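Local coordinates for protein 2-dehydro-3-deoxy-D-arabinonate dehydratase (Sulfolobus solfataricus, PDB 2Q1C) that catalyses the metal-dependent dehydration of 2-dehydro-3-deoxy-D-arabinonate to 2,5-dioxopentanoate, a step in the pentose oxidation pathway that leads from D-arabinonate to 2-oxoglutarate, at residues 138-143 against 163-168; 144-149 against 252-257; 159-164 against 277-282. All coordinates share one frame; numbering follows the deposited sequence.

Contact 1: 138-143 against 163-168; sequences EWTLPE and DDVSAR. With CA (calcium ion), chain B; 2KT (2-ketobutyric acid), chain C.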
loop_
_atom_site.group_PDB
_atom_site.type_symbol
_atom_site.label_atom_id
_atom_site.label_comp_id
_atom_site.label_asym_id
_atom_site.label_seq_id
_atom_site.Cartn_x
_atom_site.Cartn_y
_atom_site.Cartn_z
ATOM N N GLU A 138 25.820 -33.477 -12.265
ATOM C CA GLU A 138 25.887 -34.918 -12.035
ATOM C C GLU A 138 26.308 -35.259 -10.604
ATOM O O GLU A 138 26.227 -36.419 -10.194
ATOM C CB GLU A 138 26.843 -35.576 -13.031
ATOM C CG GLU A 138 26.403 -35.480 -14.490
ATOM C CD GLU A 138 27.437 -36.049 -15.462
ATOM O OE1 GLU A 138 28.639 -36.114 -15.104
ATOM O OE2 GLU A 138 27.045 -36.430 -16.591
ATOM N N TRP A 139 26.756 -34.253 -9.853
ATOM C CA TRP A 139 27.214 -34.460 -8.477
ATOM C C TRP A 139 26.906 -33.261 -7.572
ATOM O O TRP A 139 27.728 -32.350 -7.419
ATOM C CB TRP A 139 28.711 -34.814 -8.453
ATOM C CG TRP A 139 29.280 -35.050 -7.075
ATOM C CD1 TRP A 139 28.721 -35.783 -6.066
ATOM C CD2 TRP A 139 30.533 -34.567 -6.569
ATOM N NE1 TRP A 139 29.539 -35.776 -4.961
ATOM C CE2 TRP A 139 30.659 -35.038 -5.243
ATOM C CE3 TRP A 139 31.560 -33.777 -7.106
ATOM C CZ2 TRP A 139 31.769 -34.746 -4.444
ATOM C CZ3 TRP A 139 32.665 -33.485 -6.310
ATOM C CH2 TRP A 139 32.759 -33.970 -4.994
ATOM N N THR A 140 25.717 -33.279 -6.971
ATOM C CA THR A 140 25.269 -32.206 -6.085
ATOM C C THR A 140 25.125 -32.718 -4.653
ATOM O O THR A 140 24.501 -33.752 -4.419
ATOM C CB THR A 140 23.939 -31.594 -6.582
ATOM O OG1 THR A 140 24.131 -31.052 -7.896
ATOM C CG2 THR A 140 23.459 -30.486 -5.654
ATOM N N LEU A 141 25.711 -31.991 -3.704
ATOM C CA LEU A 141 25.692 -32.387 -2.295
ATOM C C LEU A 141 25.031 -31.340 -1.401
ATOM O O LEU A 141 25.107 -30.144 -1.689
ATOM C CB LEU A 141 27.114 -32.663 -1.790
ATOM C CG LEU A 141 27.887 -33.872 -2.328
ATOM C CD1 LEU A 141 29.292 -33.885 -1.746
ATOM C CD2 LEU A 141 27.173 -35.187 -2.030
ATOM N N PRO A 142 24.367 -31.789 -0.317
ATOM C CA PRO A 142 23.885 -30.848 0.686
ATOM C C PRO A 142 24.990 -30.497 1.682
ATOM O O PRO A 142 25.794 -31.360 2.047
ATOM C CB PRO A 142 22.762 -31.621 1.379
ATOM C CG PRO A 142 23.151 -33.057 1.249
ATOM C CD PRO A 142 24.017 -33.184 0.019
ATOM N N GLU A 143 25.034 -29.238 2.106
ATOM C CA GLU A 143 26.026 -28.805 3.082
ATOM C C GLU A 143 25.347 -28.343 4.373
ATOM O O GLU A 143 24.865 -27.209 4.456
ATOM C CB GLU A 143 26.946 -27.731 2.491
ATOM C CG GLU A 143 27.783 -28.221 1.304
ATOM C CD GLU A 143 28.802 -27.201 0.806
ATOM O OE1 GLU A 143 29.495 -27.493 -0.193
ATOM O OE2 GLU A 143 28.918 -26.110 1.405
ATOM N N ASP A 163 20.737 -25.514 4.811
ATOM C CA ASP A 163 21.309 -26.380 3.790
ATOM C C ASP A 163 21.808 -25.525 2.629
ATOM O O ASP A 163 21.015 -24.957 1.872
ATOM C CB ASP A 163 20.267 -27.398 3.305
ATOM C CG ASP A 163 20.867 -28.512 2.439
ATOM O OD1 ASP A 163 21.981 -28.352 1.892
ATOM O OD2 ASP A 163 20.204 -29.562 2.297
ATOM N N ASP A 164 23.130 -25.424 2.510
ATOM C CA ASP A 164 23.764 -24.794 1.359
ATOM C C ASP A 164 23.946 -25.863 0.280
ATOM O O ASP A 164 24.937 -26.594 0.269
ATOM C CB ASP A 164 25.099 -24.151 1.771
ATOM C CG ASP A 164 25.941 -23.695 0.581
ATOM O OD1 ASP A 164 25.398 -23.467 -0.520
ATOM O OD2 ASP A 164 27.170 -23.568 0.753
ATOM N N VAL A 165 22.968 -25.959 -0.616
ATOM C CA VAL A 165 22.976 -26.983 -1.657
ATOM C C VAL A 165 23.971 -26.576 -2.743
ATOM O O VAL A 165 23.834 -25.513 -3.350
ATOM C CB VAL A 165 21.555 -27.218 -2.241
ATOM C CG1 VAL A 165 21.534 -28.431 -3.153
ATOM C CG2 VAL A 165 20.533 -27.394 -1.115
ATOM N N SER A 166 24.977 -27.420 -2.969
ATOM C CA SER A 166 26.096 -27.088 -3.858
ATOM C C SER A 166 26.308 -28.125 -4.964
ATOM O O SER A 166 26.503 -29.311 -4.684
ATOM C CB SER A 166 27.392 -26.934 -3.051
ATOM O OG SER A 166 27.193 -26.159 -1.880
ATOM N N ALA A 167 26.275 -27.665 -6.215
ATOM C CA ALA A 167 26.576 -28.510 -7.372
ATOM C C ALA A 167 28.088 -28.702 -7.476
ATOM O O ALA A 167 28.759 -28.057 -8.291
ATOM C CB ALA A 167 26.013 -27.896 -8.643
ATOM N N ARG A 168 28.604 -29.610 -6.650
ATOM C CA ARG A 168 30.042 -29.791 -6.434
ATOM C C ARG A 168 30.873 -30.105 -7.679
ATOM O O ARG A 168 32.063 -29.780 -7.728
ATOM C CB ARG A 168 30.283 -30.862 -5.369
ATOM C CG ARG A 168 29.938 -30.430 -3.947
ATOM C CD ARG A 168 30.907 -29.378 -3.421
ATOM N NE ARG A 168 32.293 -29.831 -3.488
ATOM C CZ ARG A 168 32.880 -30.601 -2.574
ATOM N NH1 ARG A 168 32.207 -31.010 -1.504
ATOM N NH2 ARG A 168 34.145 -30.965 -2.732
HETATM CA CA CA B . 28.904 -24.027 2.261
HETATM C C4 2KT C . 32.796 -23.517 -0.471
HETATM C C3 2KT C . 33.052 -23.537 0.785
HETATM C C2 2KT C . 32.052 -23.895 1.469
HETATM O O3 2KT C . 30.919 -23.771 1.015
HETATM C C 2KT C . 32.212 -24.403 2.701
HETATM O OXT 2KT C . 33.358 -24.533 3.186
HETATM O O 2KT C . 31.198 -24.745 3.354
HETATM O O HOH W 1 29.907 -30.590 -0.418
HETATM O O HOH W 2 29.049 -21.999 3.634
#
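Arg-168 sets its CB over one face of the Trp-139 indole, 3.7 Å from the centroid of the six-membered ring, in a CH-pi contact. The tryptophan is turned so that CG lies anti to its own backbone N (chi1 -180°), which carries the indole alongside the arginine. Bends at chi2 and chi3 fold the arginine back, so that the guanidinium presents one face to CH2 of Trp-139, its plane turned 45° from the ring. Arg-168 NH1 gives a hydrogen bond to a water, which in turn donates to OE1 of Glu-143 and so bridges two opposite charges that do not touch. Replacing Trp-139 by an alanine removes the ring from beneath the arginine CB, and the guanidinium is likely to be freer to swing away from this water. Leu-141 and Ser-166 form an antiparallel hydrogen-bonded pair; Ser-166 N reaches Leu-141 O at 3.0 Å, almost straight. Beyond it the extended chain of Glu-143 delivers OE2 to the calcium ion at 2.2 Å, while OE1 is also held by a salt bridge to Arg-89. Asp-164 brings OD2 to the same ion at 2.3 Å, and Lys-182 donates to this oxygen as well. Two acidic side chains converging from neighbouring segments on one divalent cation, itself chelated by 2-ketobutyrate, make up part of the carboxylate metal site of the FAH family.

Contact 2: 144-149 against 252-257; sequences PELAVV and LTTGTA. With CA (calcium ion), chain B; 2KT (2-ketobutyric acid), chain C.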
loop_
_atom_site.group_PDB
_atom_site.type_symbol
_atom_site.label_atom_id
_atom_site.label_comp_id
_atom_site.label_asym_id
_atom_site.label_seq_id
_atom_site.Cartn_x
_atom_site.Cartn_y
_atom_site.Cartn_z
ATOM N N PRO A 144 25.281 -29.241 5.378
ATOM C CA PRO A 144 24.659 -28.966 6.675
ATOM C C PRO A 144 25.441 -27.919 7.463
ATOM O O PRO A 144 26.621 -28.122 7.764
ATOM C CB PRO A 144 24.705 -30.326 7.383
ATOM C CG PRO A 144 25.807 -31.066 6.728
ATOM C CD PRO A 144 25.812 -30.614 5.303
ATOM N N GLU A 145 24.789 -26.805 7.778
ATOM C CA GLU A 145 25.476 -25.669 8.394
ATOM C C GLU A 145 24.661 -24.975 9.480
ATOM O O GLU A 145 23.429 -24.947 9.428
ATOM C CB GLU A 145 25.874 -24.646 7.326
ATOM C CG GLU A 145 26.795 -25.195 6.249
ATOM C CD GLU A 145 27.213 -24.160 5.224
ATOM O OE1 GLU A 145 27.495 -24.556 4.073
ATOM O OE2 GLU A 145 27.275 -22.958 5.562
ATOM N N LEU A 146 25.365 -24.424 10.464
ATOM C CA LEU A 146 24.766 -23.523 11.438
ATOM C C LEU A 146 24.704 -22.136 10.814
ATOM O O LEU A 146 25.702 -21.643 10.284
ATOM C CB LEU A 146 25.585 -23.490 12.733
ATOM C CG LEU A 146 25.189 -22.496 13.835
ATOM C CD1 LEU A 146 23.843 -22.850 14.465
ATOM C CD2 LEU A 146 26.273 -22.435 14.894
ATOM N N ALA A 147 23.530 -21.518 10.868
ATOM C CA ALA A 147 23.327 -20.212 10.258
ATOM C C ALA A 147 22.843 -19.182 11.274
ATOM O O ALA A 147 22.065 -19.504 12.175
ATOM C CB ALA A 147 22.356 -20.318 9.097
ATOM N N VAL A 148 23.316 -17.947 11.125
ATOM C CA VAL A 148 22.899 -16.849 12.000
ATOM C C VAL A 148 22.025 -15.828 11.273
ATOM O O VAL A 148 22.261 -15.513 10.103
ATOM C CB VAL A 148 24.104 -16.124 12.664
ATOM C CG1 VAL A 148 24.665 -16.957 13.799
ATOM C CG2 VAL A 148 25.192 -15.781 11.638
ATOM N N VAL A 149 21.012 -15.329 11.979
ATOM C CA VAL A 149 20.197 -14.213 11.497
ATOM C C VAL A 149 20.771 -12.907 12.056
ATOM O O VAL A 149 20.993 -12.777 13.264
ATOM C CB VAL A 149 18.702 -14.372 11.881
ATOM C CG1 VAL A 149 17.866 -13.245 11.290
ATOM C CG2 VAL A 149 18.170 -15.715 11.407
ATOM N N LEU A 252 23.498 -15.401 7.533
ATOM C CA LEU A 252 24.846 -15.855 7.216
ATOM C C LEU A 252 24.995 -17.317 7.616
ATOM O O LEU A 252 24.721 -17.689 8.762
ATOM C CB LEU A 252 25.903 -14.993 7.921
ATOM C CG LEU A 252 27.380 -15.363 7.718
ATOM C CD1 LEU A 252 27.821 -15.193 6.266
ATOM C CD2 LEU A 252 28.268 -14.548 8.644
ATOM N N THR A 253 25.422 -18.139 6.663
ATOM C CA THR A 253 25.649 -19.560 6.916
ATOM C C THR A 253 27.150 -19.841 7.078
ATOM O O THR A 253 27.963 -19.432 6.243
ATOM C CB THR A 253 24.956 -20.454 5.848
ATOM O OG1 THR A 253 25.121 -21.832 6.189
ATOM C CG2 THR A 253 25.499 -20.202 4.451
ATOM N N THR A 254 27.502 -20.531 8.164
ATOM C CA THR A 254 28.880 -20.523 8.686
ATOM C C THR A 254 29.869 -21.553 8.124
ATOM O O THR A 254 30.995 -21.659 8.619
ATOM C CB THR A 254 28.895 -20.621 10.228
ATOM O OG1 THR A 254 28.241 -21.827 10.634
ATOM C CG2 THR A 254 28.194 -19.420 10.855
ATOM N N GLY A 255 29.466 -22.304 7.101
ATOM C CA GLY A 255 30.342 -23.321 6.509
ATOM C C GLY A 255 30.083 -24.720 7.039
ATOM O O GLY A 255 29.582 -24.887 8.155
ATOM N N THR A 256 30.429 -25.724 6.234
ATOM C CA THR A 256 30.162 -27.124 6.575
ATOM C C THR A 256 31.421 -27.919 6.935
ATOM O O THR A 256 32.542 -27.514 6.616
ATOM C CB THR A 256 29.390 -27.851 5.440
ATOM O OG1 THR A 256 28.885 -29.101 5.924
ATOM C CG2 THR A 256 30.284 -28.093 4.221
ATOM N N ALA A 257 31.222 -29.051 7.604
ATOM C CA ALA A 257 32.310 -29.970 7.928
ATOM C C ALA A 257 31.971 -31.406 7.532
ATOM O O ALA A 257 32.848 -32.272 7.515
ATOM C CB ALA A 257 32.652 -29.891 9.401
HETATM CA CA CA B . 28.904 -24.027 2.261
HETATM C C4 2KT C . 32.796 -23.517 -0.471
HETATM C C3 2KT C . 33.052 -23.537 0.785
HETATM C C2 2KT C . 32.052 -23.895 1.469
HETATM O O3 2KT C . 30.919 -23.771 1.015
HETATM C C 2KT C . 32.212 -24.403 2.701
HETATM O OXT 2KT C . 33.358 -24.533 3.186
HETATM O O 2KT C . 31.198 -24.745 3.354
HETATM O O HOH W 3 28.877 -28.935 9.387
HETATM O O HOH W 2 29.049 -21.999 3.634
#
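Pro-144 begins the pairing through its carbonyl O, which accepts from Thr-256 OG1 at 3.1 Å, the hydroxyl standing above the carbonyl plane. A water bridges the same oxygen to Ala-257 N. Next, Glu-145 extends toward the turn and divides the work of its carboxylate: OE1 binds the calcium ion at 2.4 Å, and OE2 is gripped from opposite faces of its plane by Thr-253 OG1 at 2.5 Å and Gly-255 N at 2.8 Å. These two donors, with a metal-bound water as a third, would be expected to fix the carboxylate's rotation. This is the metal and substrate site of the FAH fold, where Thr-256 N hydrogen-bonds a carboxylate oxygen of 2-ketobutyrate, and where the backbone angles of Gly-255 (phi 97°) would bring a CB into collision with the carbonyl before it. Leu-146 O takes bonds from Thr-254 N and OG1 (2.6 Å), the hydroxyl, placed between backbone N and carbonyl carbon (chi1 59°), sharing its own N's acceptor. Ala-147 pairs with Thr-253 as an antiparallel non-hydrogen-bonded pair, their CB atoms 4.2 Å apart. Val-148 exchanges two backbone hydrogen bonds with Leu-252, their side chains side by side, that of Leu-252 against helix 233-241.

Contact 3: 159-164 against 277-282; sequences YTIMDD and SNIGTL. With CA (calcium ion), chain B.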
loop_
_atom_site.group_PDB
_atom_site.type_symbol
_atom_site.label_atom_id
_atom_site.label_comp_id
_atom_site.label_asym_id
_atom_site.label_seq_id
_atom_site.Cartn_x
_atom_site.Cartn_y
_atom_site.Cartn_z
ATOM N N TYR A 159 19.642 -18.139 15.647
ATOM C CA TYR A 159 20.280 -19.260 14.950
ATOM C C TYR A 159 19.254 -20.137 14.239
ATOM O O TYR A 159 18.109 -20.249 14.678
ATOM C CB TYR A 159 21.075 -20.126 15.930
ATOM C CG TYR A 159 22.142 -19.393 16.709
ATOM C CD1 TYR A 159 23.473 -19.409 16.289
ATOM C CD2 TYR A 159 21.826 -18.696 17.877
ATOM C CE1 TYR A 159 24.459 -18.742 17.005
ATOM C CE2 TYR A 159 22.803 -18.024 18.598
ATOM C CZ TYR A 159 24.116 -18.052 18.157
ATOM O OH TYR A 159 25.085 -17.388 18.871
ATOM N N THR A 160 19.679 -20.759 13.142
ATOM C CA THR A 160 18.858 -21.733 12.424
ATOM C C THR A 160 19.731 -22.782 11.725
ATOM O O THR A 160 20.950 -22.623 11.626
ATOM C CB THR A 160 17.897 -21.045 11.406
ATOM O OG1 THR A 160 16.951 -22.002 10.906
ATOM C CG2 THR A 160 18.665 -20.427 10.238
ATOM N N ILE A 161 19.097 -23.858 11.263
ATOM C CA ILE A 161 19.745 -24.862 10.424
ATOM C C ILE A 161 19.640 -24.405 8.972
ATOM O O ILE A 161 18.559 -24.017 8.529
ATOM C CB ILE A 161 19.045 -26.234 10.554
ATOM C CG1 ILE A 161 18.970 -26.676 12.019
ATOM C CG2 ILE A 161 19.746 -27.282 9.697
ATOM C CD1 ILE A 161 17.839 -27.643 12.313
ATOM N N MET A 162 20.746 -24.454 8.231
ATOM C CA MET A 162 20.705 -24.141 6.800
ATOM C C MET A 162 21.380 -25.200 5.934
ATOM O O MET A 162 22.448 -25.713 6.277
ATOM C CB MET A 162 21.287 -22.751 6.505
ATOM C CG MET A 162 21.314 -22.384 5.013
ATOM S SD MET A 162 21.428 -20.625 4.641
ATOM C CE MET A 162 19.761 -20.075 4.989
ATOM N N ASP A 163 20.737 -25.514 4.811
ATOM C CA ASP A 163 21.309 -26.380 3.790
ATOM C C ASP A 163 21.808 -25.525 2.629
ATOM O O ASP A 163 21.015 -24.957 1.872
ATOM C CB ASP A 163 20.267 -27.398 3.305
ATOM C CG ASP A 163 20.867 -28.512 2.439
ATOM O OD1 ASP A 163 21.981 -28.352 1.892
ATOM O OD2 ASP A 163 20.204 -29.562 2.297
ATOM N N ASP A 164 23.130 -25.424 2.510
ATOM C CA ASP A 164 23.764 -24.794 1.359
ATOM C C ASP A 164 23.946 -25.863 0.280
ATOM O O ASP A 164 24.937 -26.594 0.269
ATOM C CB ASP A 164 25.099 -24.151 1.771
ATOM C CG ASP A 164 25.941 -23.695 0.581
ATOM O OD1 ASP A 164 25.398 -23.467 -0.520
ATOM O OD2 ASP A 164 27.170 -23.568 0.753
ATOM N N SER A 277 21.512 -29.413 17.583
ATOM C CA SER A 277 21.073 -29.377 18.980
ATOM C C SER A 277 20.316 -28.100 19.328
ATOM O O SER A 277 20.707 -27.006 18.915
ATOM C CB SER A 277 22.272 -29.533 19.920
ATOM O OG SER A 277 23.009 -30.703 19.618
ATOM N N ASN A 278 19.225 -28.260 20.077
ATOM C CA ASN A 278 18.399 -27.147 20.572
ATOM C C ASN A 278 17.525 -26.456 19.518
ATOM O O ASN A 278 16.594 -25.724 19.865
ATOM C CB ASN A 278 19.245 -26.122 21.341
ATOM C CG ASN A 278 20.040 -26.752 22.476
ATOM O OD1 ASN A 278 19.479 -27.401 23.360
ATOM N ND2 ASN A 278 21.354 -26.559 22.453
ATOM N N ILE A 279 17.823 -26.684 18.241
ATOM C CA ILE A 279 17.067 -26.056 17.159
ATOM C C ILE A 279 15.985 -27.002 16.635
ATOM O O ILE A 279 14.797 -26.678 16.684
ATOM C CB ILE A 279 17.994 -25.551 16.019
ATOM C CG1 ILE A 279 19.025 -24.560 16.578
ATOM C CG2 ILE A 279 17.175 -24.898 14.901
ATOM C CD1 ILE A 279 20.149 -24.201 15.625
ATOM N N GLY A 280 16.401 -28.169 16.150
ATOM C CA GLY A 280 15.475 -29.184 15.654
ATOM C C GLY A 280 16.054 -29.985 14.505
ATOM O O GLY A 280 17.269 -30.186 14.426
ATOM N N THR A 281 15.179 -30.445 13.614
ATOM C CA THR A 281 15.593 -31.201 12.436
ATOM C C THR A 281 14.901 -30.671 11.179
ATOM O O THR A 281 13.671 -30.610 11.115
ATOM C CB THR A 281 15.333 -32.722 12.612
ATOM O OG1 THR A 281 16.078 -33.208 13.735
ATOM C CG2 THR A 281 15.749 -33.504 11.369
ATOM N N LEU A 282 15.706 -30.280 10.193
ATOM C CA LEU A 282 15.202 -29.772 8.921
ATOM C C LEU A 282 15.113 -30.894 7.887
ATOM O O LEU A 282 16.118 -31.530 7.556
ATOM C CB LEU A 282 16.090 -28.627 8.411
ATOM C CG LEU A 282 15.688 -27.881 7.130
ATOM C CD1 LEU A 282 14.461 -27.006 7.345
ATOM C CD2 LEU A 282 16.850 -27.043 6.621
HETATM CA CA CA B . 28.904 -24.027 2.261
HETATM O O HOH W 2 29.049 -21.999 3.634
#
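Ile-161 pushes its side chain between Ile-279 and Leu-282, and no hydrogen bond spans the two segments. Its CD1 ends 3.8 Å from Ile-279 CG2 and 3.4 Å from the carbonyl O of Gly-280, while the CG2 branch lies 4.1 Å from Leu-282 CB. CG1, anti to the carbonyl carbon (chi1 -55°), carries the methyl end to the Ile-279 and Gly-280 side, and CG2 turns to the leucine. Ile-161 passes alongside both Ile-279 and Leu-282, each pointing the opposite way to it, so the side chains interdigitate. At the margin, Ile-279 CD1 reaches over to Tyr-159 CB at 4.2 Å, and Leu-282 CD2 approaches the carbonyl O of Ile-161 at 4.0 Å. A further layer shapes these partners. Ile-279 and Gly-280 together face Ile-276 in a classic beta bulge, and with the backbone of Gly-280 at phi 147° a CB would run into the carbonyl of Ile-279. From strand 271-276, Ile-274 and Ile-276 also touch Ile-161, while backbone bonds to Ala-147 on one flank and Gly-191 on the other hold strand 159-164 in place. With short-segment axes 7.9 Å apart and inclined by 24°, strands 159-164 and 280-282 belong to different sheets, and their apolar faces pack together across the interior, consistent with the mixed beta-sandwich roll of the FAH C-terminal domain.

From the N terminus, segment 138-143 comes first and runs straight into 144-149, so contacts 1 and 2 start on consecutive pieces of chain. Contact 1 closes soonest, at 163-168, where the second strand of the 144-150/156-164 hairpin runs out. Contact 2 opens inside that loop and ends far beyond it at 252-257, so the two cross. Contact 3 starts on strand 156-164, overlapping the end of contact 1 at Asp-163 and Asp-164, and closes last at 277-282, crossing contact 2. Contacts 1 and 2 meet at the calcium ion, which Asp-164 at the end of 159-164 also binds; contact 3 packs that strand against the sheet containing strand 280-288.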